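Local coordinates for phosphate binding protein (Planctomyces limnophilus, PDB 4JWO) that probably binds phosphate as a PstS-family solute-binding protein serving a system that carries phosphate across the cytoplasmic membrane, at residues F137-D142 against F306-K311; Q229-S234 against S251-V256; G100-F105 against D111-S116; E156-A161 against S177-G182. All coordinates share one frame; numbering follows the deposited sequence.

Contact 1 (F137-D142 against F306-K311); sequences FQVAID and FLLSEK
Phe137 and Val139, on strand 134-148, meet Leu307 and Leu308 at the end of helix 298-308, a helix-on-sheet packing within the periplasmic-binding-protein fold. Standing two places apart, both strand residues point toward the helix, and their side chains form bumps of different shape, one a flat ring and the other a compact branched knob. Val139 CG1 pushes into the notch between the consecutive leucines. On one wall of this notch is Leu307 CD2, 3.9 Å from Val139 CG1; on the other is Leu308 CD2, a looser neighbour at 4.4 Å from the same methyl. Leu308 is thereby a fork with two uses. One prong closes the notch, and the other, CD1, reaches the Phe137 ring beside its CD1 and CE1 atoms, with 3.9 Å between Leu308 CD1 and Phe137 CD1. The two side chains cross almost perpendicularly, and the methyl approaches the ring obliquely. Phe137 CG lies anti to its carbonyl carbon (chi1 -64°), which turns the ring so that its CD1-CE1 side meets Leu308 CD1. Met332 and Leu336 of helix 326-340 border this end, while Val78 of helix 72-85 touches Leu307. The strand backbone is irregular here: Val139 and Ala140 both bond to Leu286, and the psi of Val139 is -16°, consistent with a classic beta bulge. One water joins the two backbones beside the apolar side chains, donating one hydrogen to Val139 O at 3.2 Å and the other to Leu307 O at 2.8 Å.

Contact 2 (Q229-S234 against S251-V256); sequences QGVVDS and SKLKAV
The last turn of helix 224-233 packs through Val231 and Val232 against Lys252 and Leu253, the residues that lead into strand 254-259, so the contact belongs to the helix layer lying over the sheet of this binding-protein fold. Leu253 supplies the wedge. Its CD2 methyl enters the groove between the two valines, 3.7 Å from Val231 CG1 and 4.2 Å from Val232 CG2, and meets them along directions roughly perpendicular to each other. The Val231 and Leu253 side chains themselves cross at about a right angle. Lys252 covers the outer flank. Its chain starts with CG anti to the carbonyl carbon, then bends at chi3 (-56°) and again at chi4 (108°), which folds it over the valine methyl: Lys252 CB is 4.1 Å and Lys252 NZ 3.8 Å from Val232 CG2. The ammonium group therefore lies against the Val232 methyl while its charge is served by a water, which accepts from Lys252 NZ at 2.8 Å and donates to Gln229 OE1 at 2.5 Å. The other end of that amide, Gln229 NE2, makes weak bonds to both carboxylate oxygens of Asp233, one turn further on; together with the water they probably bias the amide toward a single orientation. On the inner side Val231 reaches Val147 of strand 134-148 and Phe191 of strand 189-192, whereas Leu253 also touches Val228 of the same helix and Phe246 of helix 243-247, which places the wedge between two helices above the sheet.

Contact 3 (G100-F105 against D111-S116); sequences GGFKKF and DVTGAS. With SO4 (sulfate ion), chain B.
Thr113 OG1 lies against the backbone of Gly101, 3.4 Å from Gly101 C, where a beta carbon on the helix would clash with the hydroxyl oxygen. With OG1 anti to the backbone N (chi1 -165°), the hydroxyl is put on Gly101 and the methyl on Phe105: Thr113 CG2 sits over one face of the Phe105 ring in a CH-pi contact, 4.2 Å from the centroid and 28° off the normal. Asp111 O lies at the edge of that ring and accepts a bond from Thr290 OG1. The Phe102 ring bridges two strand residues that point toward the helix, Thr113 and Ala115: Phe102 CE1 is 4.0 Å from Thr113 CG2, and CE2 is 3.8 Å from Ala115 CB. A serine in place of Phe102 would probably open a gap above Ala115 and deprive Tyr289 of its edge-to-face partner. Beyond the strand, Ser68 OG, Ser69 N and Thr98 OG1 bind a sulfate ion, consistent with a phosphate pocket; one conformer of Ser116 also brings OG to 2.5 Å from sulfate O2, less certain given a second conformer. Helix 98-106 runs nearly antiparallel to strand 112-115 (155°), as expected for the helix of a beta-alpha-beta crossover, here from strand 89-93 over the parallel strand 61-67.

Contact 4 (E156-A161 against S177-G182); sequences ECMTVA and SEVREG
The guanidinium group of Arg180 approaches strand 157-159 obliquely, with NH2 leading. Arg180 NH2 stands 3.2 Å from Cys157 O, but the N-H...O angle of 123° makes this a weak, bent hydrogen bond. The same nitrogen is 4.1 Å from Met158 CA, so it rests over the junction of the two strand residues. The same edge of the group is held more firmly by Glu162, whose OE2 forms a salt bridge with Arg180 NE. The arginine chain is extended through chi1 and chi2, then turns at chi3 (-60°), which carries the head across toward the strand. Alongside it, Val179 CG1 meets the CE methyl of Met158, a selenomethionine, at 4.3 Å; this apolar touch is loose, and much of the Met158 surroundings come from Leu163, Ile166 and Val256. Cys157 meets the arginine through its carbonyl oxygen, while its sulfur forms the disulfide with Cys266. Thr159 caps helix 160-167 through OG1, which bonds to Glu162 N. The loop after that helix folds back along it: Lys165 NZ bonds to the carbonyls of Glu178 and Val179, and Val179 packs on Ile166, while strand 157-159 continues the sheet beside strand 254-259.

All four contacts attach to one mixed sheet, but they divide between the two sides of the chain's centre. Contacts 2 and 4 adjoin through the neighbouring strands 254-259 and 157-159: Lys254 NZ makes a salt bridge of 2.9 Å to Glu156 OE2, and Val256 CG1 packs 3.6 Å from Met158 CG. Contact 3 carries the sulfate site, and its centre is about 36 Å from that of contact 2 and 37 Å from that of contact 4. Contact 1 is closer, with centres about 17 Å apart from contact 3 and nearest atoms about 6 Å apart; Asp142 and Ser116, one from each, both touch Thr70 near the sulfate.

Contact 1 (F137-D142 against F306-K311)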
loop_
_atom_site.group_PDB
_atom_site.type_symbol
_atom_site.label_atom_id
_atom_site.label_comp_id
_atom_site.label_asym_id
_atom_site.label_seq_id
_atom_site.Cartn_x
_atom_site.Cartn_y
_atom_site.Cartn_z
ATOM N N PHE A 137 -3.634 -0.798 14.641
ATOM C CA PHE A 137 -3.245 0.595 14.459
ATOM C C PHE A 137 -3.198 0.970 12.989
ATOM O O PHE A 137 -2.427 0.394 12.233
ATOM C CB PHE A 137 -1.878 0.830 15.101
ATOM C CG PHE A 137 -1.877 0.646 16.585
ATOM C CD1 PHE A 137 -2.433 1.612 17.409
ATOM C CD2 PHE A 137 -1.335 -0.495 17.165
ATOM C CE1 PHE A 137 -2.448 1.455 18.786
ATOM C CE2 PHE A 137 -1.346 -0.661 18.542
ATOM C CZ PHE A 137 -1.902 0.323 19.356
ATOM N N GLN A 138 -4.023 1.936 12.577
ATOM C CA GLN A 138 -3.936 2.468 11.225
ATOM C C GLN A 138 -2.779 3.462 11.172
ATOM O O GLN A 138 -2.737 4.416 11.948
ATOM C CB GLN A 138 -5.238 3.162 10.830
ATOM C CG GLN A 138 -5.260 3.620 9.385
ATOM C CD GLN A 138 -6.570 4.267 8.993
ATOM O OE1 GLN A 138 -7.628 3.964 9.558
ATOM N NE2 GLN A 138 -6.510 5.159 8.038
ATOM N N VAL A 139 -1.838 3.248 10.261
ATOM C CA VAL A 139 -0.591 4.017 10.307
ATOM C C VAL A 139 -0.309 4.881 9.081
ATOM O O VAL A 139 0.532 5.771 9.135
ATOM C CB VAL A 139 0.625 3.111 10.599
ATOM C CG1 VAL A 139 0.439 2.410 11.935
ATOM C CG2 VAL A 139 0.827 2.084 9.482
ATOM N N ALA A 140 -1.011 4.620 7.985
ATOM C CA ALA A 140 -0.777 5.333 6.741
ATOM C C ALA A 140 -1.890 5.019 5.776
ATOM O O ALA A 140 -2.685 4.118 6.011
ATOM C CB ALA A 140 0.565 4.907 6.139
ATOM N N ILE A 141 -1.943 5.777 4.690
ATOM C CA ILE A 141 -2.803 5.445 3.570
ATOM C C ILE A 141 -1.908 5.257 2.353
ATOM O O ILE A 141 -1.002 6.054 2.111
ATOM C CB ILE A 141 -3.847 6.542 3.324
ATOM C CG1 ILE A 141 -4.832 6.608 4.490
ATOM C CG2 ILE A 141 -4.605 6.275 2.037
ATOM C CD1 ILE A 141 -5.838 7.760 4.366
ATOM N N ASP A 142 -2.152 4.186 1.599
ATOM C CA ASP A 142 -1.354 3.866 0.418
ATOM C C ASP A 142 -2.220 4.120 -0.800
ATOM O O ASP A 142 -3.259 3.486 -0.958
ATOM C CB ASP A 142 -0.949 2.382 0.470
ATOM C CG ASP A 142 -0.037 1.961 -0.688
ATOM O OD1 ASP A 142 0.163 2.746 -1.623
ATOM O OD2 ASP A 142 0.468 0.815 -0.661
ATOM N N PHE A 306 6.184 5.837 18.958
ATOM C CA PHE A 306 6.960 6.573 17.961
ATOM C C PHE A 306 6.281 6.525 16.594
ATOM O O PHE A 306 6.240 7.516 15.862
ATOM C CB PHE A 306 8.376 6.000 17.873
ATOM C CG PHE A 306 9.254 6.696 16.873
ATOM C CD1 PHE A 306 9.793 7.940 17.154
ATOM C CD2 PHE A 306 9.540 6.108 15.654
ATOM C CE1 PHE A 306 10.603 8.588 16.236
ATOM C CE2 PHE A 306 10.351 6.751 14.730
ATOM C CZ PHE A 306 10.883 7.992 15.026
ATOM N N LEU A 307 5.742 5.358 16.266
ATOM C CA LEU A 307 5.060 5.129 15.000
ATOM C C LEU A 307 3.858 6.064 14.814
ATOM O O LEU A 307 3.610 6.564 13.715
ATOM C CB LEU A 307 4.631 3.660 14.935
ATOM C CG LEU A 307 3.934 3.097 13.703
ATOM C CD1 LEU A 307 4.745 3.403 12.468
ATOM C CD2 LEU A 307 3.741 1.591 13.863
ATOM N N LEU A 308 3.130 6.313 15.898
ATOM C CA LEU A 308 1.912 7.121 15.850
ATOM C C LEU A 308 2.186 8.615 16.018
ATOM O O LEU A 308 1.310 9.446 15.796
ATOM C CB LEU A 308 0.932 6.665 16.942
ATOM C CG LEU A 308 0.492 5.198 16.936
ATOM C CD1 LEU A 308 -0.503 4.926 18.056
ATOM C CD2 LEU A 308 -0.097 4.816 15.587
ATOM N N SER A 309 3.403 8.952 16.422
ATOM C CA SER A 309 3.765 10.339 16.696
ATOM C C SER A 309 3.893 11.144 15.411
ATOM O O SER A 309 3.825 10.590 14.317
ATOM C CB SER A 309 5.084 10.399 17.460
ATOM O OG SER A 309 6.145 9.913 16.659
ATOM N N GLU A 310 4.087 12.453 15.556
ATOM C CA GLU A 310 4.286 13.333 14.410
ATOM C C GLU A 310 5.538 12.928 13.633
ATOM O O GLU A 310 5.595 13.064 12.412
ATOM C CB GLU A 310 4.385 14.792 14.864
ATOM C CG GLU A 310 4.514 15.798 13.725
ATOM C CD GLU A 310 3.269 15.878 12.853
ATOM O OE1 GLU A 310 2.164 15.543 13.335
ATOM O OE2 GLU A 310 3.393 16.284 11.678
ATOM N N LYS A 311 6.539 12.429 14.352
ATOM C CA LYS A 311 7.752 11.920 13.716
ATOM C C LYS A 311 7.446 10.681 12.887
ATOM O O LYS A 311 8.042 10.468 11.831
ATOM C CB LYS A 311 8.813 11.590 14.759
ATOM C CG LYS A 311 9.445 12.810 15.388
ATOM C CD LYS A 311 10.509 12.412 16.396
ATOM C CE LYS A 311 11.211 13.630 16.968
ATOM N NZ LYS A 311 12.189 13.243 18.021
HETATM O O HOH W 1 1.290 6.477 12.116
#

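Contact 2 (Q229-S234 against S251-V256)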
loop_
_atom_site.group_PDB
_atom_site.type_symbol
_atom_site.label_atom_id
_atom_site.label_comp_id
_atom_site.label_asym_id
_atom_site.label_seq_id
_atom_site.Cartn_x
_atom_site.Cartn_y
_atom_site.Cartn_z
ATOM N N GLN A 229 8.805 9.532 -16.915
ATOM C CA GLN A 229 9.351 9.994 -18.187
ATOM C C GLN A 229 8.863 9.122 -19.342
ATOM O O GLN A 229 8.615 9.611 -20.440
ATOM C CB GLN A 229 10.888 10.019 -18.145
ATOM C CG GLN A 229 11.525 10.683 -19.347
ATOM C CD GLN A 229 11.204 12.163 -19.419
ATOM O OE1 GLN A 229 11.171 12.856 -18.396
ATOM N NE2 GLN A 229 10.956 12.654 -20.626
ATOM N N GLY A 230 8.717 7.825 -19.079
ATOM C CA GLY A 230 8.200 6.899 -20.070
ATOM C C GLY A 230 6.802 7.276 -20.517
ATOM O O GLY A 230 6.499 7.309 -21.711
ATOM N N VAL A 231 5.939 7.565 -19.548
ATOM C CA VAL A 231 4.584 7.994 -19.859
ATOM C C VAL A 231 4.572 9.335 -20.588
ATOM O O VAL A 231 3.828 9.517 -21.554
ATOM C CB VAL A 231 3.721 8.039 -18.583
ATOM C CG1 VAL A 231 2.340 8.629 -18.886
ATOM C CG2 VAL A 231 3.619 6.631 -18.002
ATOM N N VAL A 232 5.399 10.281 -20.144
ATOM C CA VAL A 232 5.532 11.558 -20.837
ATOM C C VAL A 232 5.919 11.402 -22.319
ATOM O O VAL A 232 5.418 12.122 -23.185
ATOM C CB VAL A 232 6.570 12.473 -20.126
ATOM C CG1 VAL A 232 6.799 13.762 -20.906
ATOM C CG2 VAL A 232 6.117 12.768 -18.698
ATOM N N ASP A 233 6.781 10.428 -22.600
ATOM C CA ASP A 233 7.377 10.267 -23.926
ATOM C C ASP A 233 6.549 9.436 -24.912
ATOM O O ASP A 233 6.849 9.413 -26.102
ATOM C CB ASP A 233 8.765 9.626 -23.799
ATOM C CG ASP A 233 9.819 10.597 -23.327
ATOM O OD1 ASP A 233 9.607 11.820 -23.454
ATOM O OD2 ASP A 233 10.871 10.128 -22.843
ATOM N N SER A 234 5.517 8.757 -24.429
ATOM C CA SER A 234 4.712 7.895 -25.293
ATOM C C SER A 234 3.237 8.259 -25.245
ATOM O O SER A 234 2.591 8.142 -24.203
ATOM C CB SER A 234 4.879 6.423 -24.915
ATOM O OG SER A 234 4.010 5.624 -25.696
ATOM N N SER A 251 1.460 18.198 -13.754
ATOM C CA SER A 251 1.366 19.021 -14.955
ATOM C C SER A 251 1.815 18.291 -16.225
ATOM O O SER A 251 1.614 18.790 -17.332
ATOM C CB SER A 251 2.179 20.302 -14.779
ATOM O OG SER A 251 3.562 20.021 -14.892
ATOM N N LYS A 252 2.419 17.114 -16.066
ATOM C CA LYS A 252 2.974 16.368 -17.199
ATOM C C LYS A 252 2.302 15.017 -17.418
ATOM O O LYS A 252 2.595 14.325 -18.392
ATOM C CB LYS A 252 4.477 16.150 -16.999
ATOM C CG LYS A 252 5.262 17.439 -16.807
ATOM C CD LYS A 252 6.743 17.168 -16.565
ATOM C CE LYS A 252 6.956 16.250 -15.379
ATOM N NZ LYS A 252 7.397 14.903 -15.810
ATOM N N LEU A 253 1.413 14.651 -16.500
ATOM C CA LEU A 253 0.735 13.360 -16.523
ATOM C C LEU A 253 -0.772 13.549 -16.407
ATOM O O LEU A 253 -1.240 14.552 -15.877
ATOM C CB LEU A 253 1.194 12.507 -15.337
ATOM C CG LEU A 253 2.676 12.153 -15.223
ATOM C CD1 LEU A 253 2.939 11.601 -13.822
ATOM C CD2 LEU A 253 3.051 11.121 -16.284
ATOM N N LYS A 254 -1.530 12.568 -16.874
ATOM C CA LYS A 254 -2.973 12.570 -16.671
ATOM C C LYS A 254 -3.327 11.359 -15.808
ATOM O O LYS A 254 -3.051 10.223 -16.179
ATOM C CB LYS A 254 -3.697 12.529 -18.029
ATOM C CG LYS A 254 -5.212 12.407 -17.924
ATOM C CD LYS A 254 -5.875 12.517 -19.306
ATOM C CE LYS A 254 -5.727 13.907 -19.890
ATOM N NZ LYS A 254 -6.388 14.023 -21.229
ATOM N N ALA A 255 -3.916 11.596 -14.636
ATOM C CA ALA A 255 -4.335 10.482 -13.803
ATOM C C ALA A 255 -5.662 9.953 -14.323
ATOM O O ALA A 255 -6.609 10.717 -14.547
ATOM C CB ALA A 255 -4.464 10.894 -12.333
ATOM N N VAL A 256 -5.721 8.644 -14.518
ATOM C CA VAL A 256 -6.948 7.988 -14.951
ATOM C C VAL A 256 -7.947 7.940 -13.800
ATOM O O VAL A 256 -7.600 7.603 -12.665
ATOM C CB VAL A 256 -6.640 6.562 -15.452
ATOM C CG1 VAL A 256 -7.918 5.793 -15.769
ATOM C CG2 VAL A 256 -5.721 6.635 -16.677
HETATM O O HOH W 2 9.726 13.376 -16.396
#

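Contact 3 (G100-F105 against D111-S116)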
loop_
_atom_site.group_PDB
_atom_site.type_symbol
_atom_site.label_atom_id
_atom_site.label_comp_id
_atom_site.label_asym_id
_atom_site.label_seq_id
_atom_site.Cartn_x
_atom_site.Cartn_y
_atom_site.Cartn_z
ATOM N N GLY A 100 0.717 -14.174 5.425
ATOM C CA GLY A 100 1.868 -14.875 5.962
ATOM C C GLY A 100 2.254 -14.309 7.314
ATOM O O GLY A 100 2.578 -15.048 8.233
ATOM N N GLY A 101 2.207 -12.984 7.434
ATOM C CA GLY A 101 2.493 -12.331 8.697
ATOM C C GLY A 101 1.475 -12.673 9.774
ATOM O O GLY A 101 1.828 -12.900 10.925
ATOM N N PHE A 102 0.199 -12.686 9.404
ATOM C CA PHE A 102 -0.838 -13.071 10.354
ATOM C C PHE A 102 -0.692 -14.533 10.784
ATOM O O PHE A 102 -1.038 -14.891 11.912
ATOM C CB PHE A 102 -2.237 -12.824 9.777
ATOM C CG PHE A 102 -2.760 -11.427 10.002
ATOM C CD1 PHE A 102 -2.874 -10.904 11.284
ATOM C CD2 PHE A 102 -3.172 -10.655 8.932
ATOM C CE1 PHE A 102 -3.377 -9.616 11.484
ATOM C CE2 PHE A 102 -3.676 -9.366 9.127
ATOM C CZ PHE A 102 -3.774 -8.856 10.404
ATOM N N LYS A 103 -0.189 -15.380 9.884
ATOM C CA LYS A 103 0.004 -16.800 10.190
ATOM C C LYS A 103 1.049 -16.976 11.282
ATOM O O LYS A 103 0.903 -17.818 12.165
ATOM C CB LYS A 103 0.423 -17.585 8.939
ATOM C CG LYS A 103 -0.716 -17.952 7.983
ATOM C CD LYS A 103 -0.187 -18.608 6.705
ATOM C CE LYS A 103 -1.315 -19.161 5.835
ATOM N NZ LYS A 103 -0.791 -19.820 4.594
ATOM N N LYS A 104 2.114 -16.186 11.206
ATOM C CA LYS A 104 3.149 -16.199 12.230
ATOM C C LYS A 104 2.677 -15.498 13.494
ATOM O O LYS A 104 3.090 -15.838 14.597
ATOM C CB LYS A 104 4.433 -15.546 11.712
ATOM C CG LYS A 104 5.042 -16.234 10.502
ATOM C CD LYS A 104 6.554 -16.053 10.477
ATOM C CE LYS A 104 7.174 -16.630 9.215
ATOM N NZ LYS A 104 8.662 -16.526 9.228
ATOM N N PHE A 105 1.813 -14.507 13.315
ATOM C CA PHE A 105 1.203 -13.779 14.418
ATOM C C PHE A 105 0.359 -14.735 15.245
ATOM O O PHE A 105 0.458 -14.767 16.467
ATOM C CB PHE A 105 0.320 -12.673 13.842
ATOM C CG PHE A 105 -0.139 -11.649 14.850
ATOM C CD1 PHE A 105 0.754 -10.740 15.399
ATOM C CD2 PHE A 105 -1.475 -11.568 15.214
ATOM C CE1 PHE A 105 0.322 -9.775 16.303
ATOM C CE2 PHE A 105 -1.915 -10.605 16.119
ATOM C CZ PHE A 105 -1.014 -9.707 16.664
ATOM N N ASP A 111 6.171 -10.362 17.063
ATOM C CA ASP A 111 5.602 -9.395 18.009
ATOM C C ASP A 111 4.650 -8.408 17.349
ATOM O O ASP A 111 3.662 -7.981 17.946
ATOM C CB ASP A 111 6.716 -8.594 18.679
ATOM C CG ASP A 111 7.689 -9.471 19.424
ATOM O OD1 ASP A 111 7.242 -10.458 20.039
ATOM O OD2 ASP A 111 8.901 -9.174 19.383
ATOM N N VAL A 112 4.974 -8.035 16.118
ATOM C CA VAL A 112 4.255 -6.994 15.390
ATOM C C VAL A 112 4.072 -7.433 13.949
ATOM O O VAL A 112 5.001 -7.957 13.344
ATOM C CB VAL A 112 5.061 -5.672 15.390
ATOM C CG1 VAL A 112 4.432 -4.651 14.458
ATOM C CG2 VAL A 112 5.169 -5.111 16.795
ATOM N N THR A 113 2.885 -7.231 13.387
ATOM C CA THR A 113 2.697 -7.571 11.984
ATOM C C THR A 113 2.027 -6.441 11.194
ATOM O O THR A 113 1.094 -5.791 11.677
ATOM C CB THR A 113 1.973 -8.932 11.817
ATOM O OG1 THR A 113 2.117 -9.390 10.467
ATOM C CG2 THR A 113 0.501 -8.829 12.188
ATOM N N GLY A 114 2.544 -6.200 9.995
ATOM C CA GLY A 114 2.039 -5.151 9.115
ATOM C C GLY A 114 1.038 -5.746 8.146
ATOM O O GLY A 114 1.276 -6.820 7.594
ATOM N N ALA A 115 -0.087 -5.067 7.942
ATOM C CA ALA A 115 -1.155 -5.617 7.120
ATOM C C ALA A 115 -1.631 -4.595 6.109
ATOM O O ALA A 115 -1.805 -3.423 6.444
ATOM C CB ALA A 115 -2.313 -6.055 7.993
ATOM N N SER A 116 -1.842 -5.041 4.874
ATOM C CA SER A 116 -2.355 -4.131 3.854
ATOM C C SER A 116 -3.876 -4.205 3.800
ATOM O O SER A 116 -4.505 -3.589 2.951
ATOM C CB SER A 116 -1.764 -4.454 2.490
ATOM O OG SER A 116 -2.193 -5.724 2.055
HETATM S S SO4 B . 0.503 -8.160 0.945
HETATM O O1 SO4 B . 0.382 -7.737 -0.445
HETATM O O2 SO4 B . -0.158 -7.218 1.838
HETATM O O3 SO4 B . -0.139 -9.456 1.083
HETATM O O4 SO4 B . 1.928 -8.227 1.291
#

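Contact 4 (E156-A161 against S177-G182)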
loop_
_atom_site.group_PDB
_atom_site.type_symbol
_atom_site.label_atom_id
_atom_site.label_comp_id
_atom_site.label_asym_id
_atom_site.label_seq_id
_atom_site.Cartn_x
_atom_site.Cartn_y
_atom_site.Cartn_z
ATOM N N GLU A 156 -9.759 8.448 -20.265
ATOM C CA GLU A 156 -9.737 9.290 -19.064
ATOM C C GLU A 156 -10.386 8.643 -17.846
ATOM O O GLU A 156 -10.064 8.983 -16.704
ATOM C CB GLU A 156 -10.338 10.667 -19.350
ATOM C CG GLU A 156 -9.490 11.444 -20.342
ATOM C CD GLU A 156 -9.961 12.861 -20.519
ATOM O OE1 GLU A 156 -11.036 13.191 -19.977
ATOM O OE2 GLU A 156 -9.254 13.646 -21.198
ATOM N N CYS A 157 -11.315 7.724 -18.098
ATOM C CA CYS A 157 -11.926 6.919 -17.045
ATOM C C CYS A 157 -11.854 5.459 -17.464
ATOM O O CYS A 157 -12.199 5.120 -18.595
ATOM C CB CYS A 157 -13.385 7.311 -16.823
ATOM S SG CYS A 157 -14.102 6.272 -15.501
HETATM N N MSE A 158 -11.372 4.595 -16.570
HETATM C CA MSE A 158 -11.259 3.173 -16.883
HETATM C C MSE A 158 -11.802 2.362 -15.732
HETATM O O MSE A 158 -11.825 2.834 -14.603
HETATM C CB MSE A 158 -9.803 2.782 -17.143
HETATM C CG MSE A 158 -9.199 3.530 -18.325
HETATM SE SE MSE A 158 -7.365 3.069 -18.663
HETATM C CE MSE A 158 -7.627 1.232 -19.242
ATOM N N THR A 159 -12.219 1.137 -16.026
ATOM C CA THR A 159 -12.722 0.245 -14.991
ATOM C C THR A 159 -11.607 -0.653 -14.495
ATOM O O THR A 159 -10.614 -0.867 -15.195
ATOM C CB THR A 159 -13.876 -0.639 -15.509
ATOM O OG1 THR A 159 -13.377 -1.525 -16.513
ATOM C CG2 THR A 159 -14.975 0.219 -16.099
ATOM N N VAL A 160 -11.784 -1.194 -13.294
ATOM C CA VAL A 160 -10.879 -2.221 -12.803
ATOM C C VAL A 160 -10.869 -3.404 -13.766
ATOM O O VAL A 160 -9.810 -3.950 -14.063
ATOM C CB VAL A 160 -11.261 -2.665 -11.380
ATOM C CG1 VAL A 160 -10.526 -3.948 -10.990
ATOM C CG2 VAL A 160 -10.953 -1.550 -10.404
ATOM N N ALA A 161 -12.042 -3.756 -14.289
ATOM C CA ALA A 161 -12.137 -4.847 -15.251
ATOM C C ALA A 161 -11.281 -4.574 -16.490
ATOM O O ALA A 161 -10.626 -5.482 -17.001
ATOM C CB ALA A 161 -13.582 -5.110 -15.636
ATOM N N SER A 177 -7.665 -0.540 -28.813
ATOM C CA SER A 177 -8.920 -0.973 -29.438
ATOM C C SER A 177 -9.405 -2.294 -28.857
ATOM O O SER A 177 -10.577 -2.666 -28.999
ATOM C CB SER A 177 -8.731 -1.135 -30.949
ATOM O OG SER A 177 -7.648 -2.018 -31.207
ATOM N N GLU A 178 -8.485 -3.017 -28.234
ATOM C CA GLU A 178 -8.787 -4.319 -27.661
ATOM C C GLU A 178 -9.315 -4.198 -26.236
ATOM O O GLU A 178 -9.827 -5.169 -25.680
ATOM C CB GLU A 178 -7.533 -5.214 -27.689
ATOM C CG GLU A 178 -7.142 -5.657 -29.090
ATOM C CD GLU A 178 -5.763 -6.294 -29.158
ATOM O OE1 GLU A 178 -4.917 -5.974 -28.304
ATOM O OE2 GLU A 178 -5.521 -7.110 -30.075
ATOM N N VAL A 179 -9.194 -3.011 -25.644
ATOM C CA VAL A 179 -9.649 -2.794 -24.271
ATOM C C VAL A 179 -11.116 -2.387 -24.233
ATOM O O VAL A 179 -11.905 -2.937 -23.476
ATOM C CB VAL A 179 -8.798 -1.737 -23.549
ATOM C CG1 VAL A 179 -9.230 -1.617 -22.081
ATOM C CG2 VAL A 179 -7.329 -2.108 -23.642
ATOM N N ARG A 180 -11.479 -1.422 -25.064
ATOM C CA ARG A 180 -12.861 -0.970 -25.156
ATOM C C ARG A 180 -13.205 -0.692 -26.607
ATOM O O ARG A 180 -12.391 -0.132 -27.345
ATOM C CB ARG A 180 -13.087 0.298 -24.323
ATOM C CG ARG A 180 -14.553 0.754 -24.279
ATOM C CD ARG A 180 -14.690 2.075 -23.555
ATOM N NE ARG A 180 -14.217 1.993 -22.177
ATOM C CZ ARG A 180 -14.401 2.936 -21.264
ATOM N NH1 ARG A 180 -15.083 4.027 -21.576
ATOM N NH2 ARG A 180 -13.915 2.775 -20.036
ATOM N N GLU A 181 -14.416 -1.090 -26.997
ATOM C CA GLU A 181 -14.938 -0.904 -28.344
ATOM C C GLU A 181 -14.719 0.518 -28.821
ATOM O O GLU A 181 -15.121 1.472 -28.152
ATOM C CB GLU A 181 -16.446 -1.193 -28.372
ATOM C CG GLU A 181 -17.082 -1.009 -29.735
ATOM C CD GLU A 181 -16.755 -2.143 -30.683
ATOM O OE1 GLU A 181 -16.424 -3.246 -30.197
ATOM O OE2 GLU A 181 -16.828 -1.931 -31.912
ATOM N N GLY A 182 -14.065 0.662 -29.968
ATOM C CA GLY A 182 -13.946 1.953 -30.610
ATOM C C GLY A 182 -12.683 2.730 -30.300
ATOM O O GLY A 182 -12.360 3.673 -31.007
#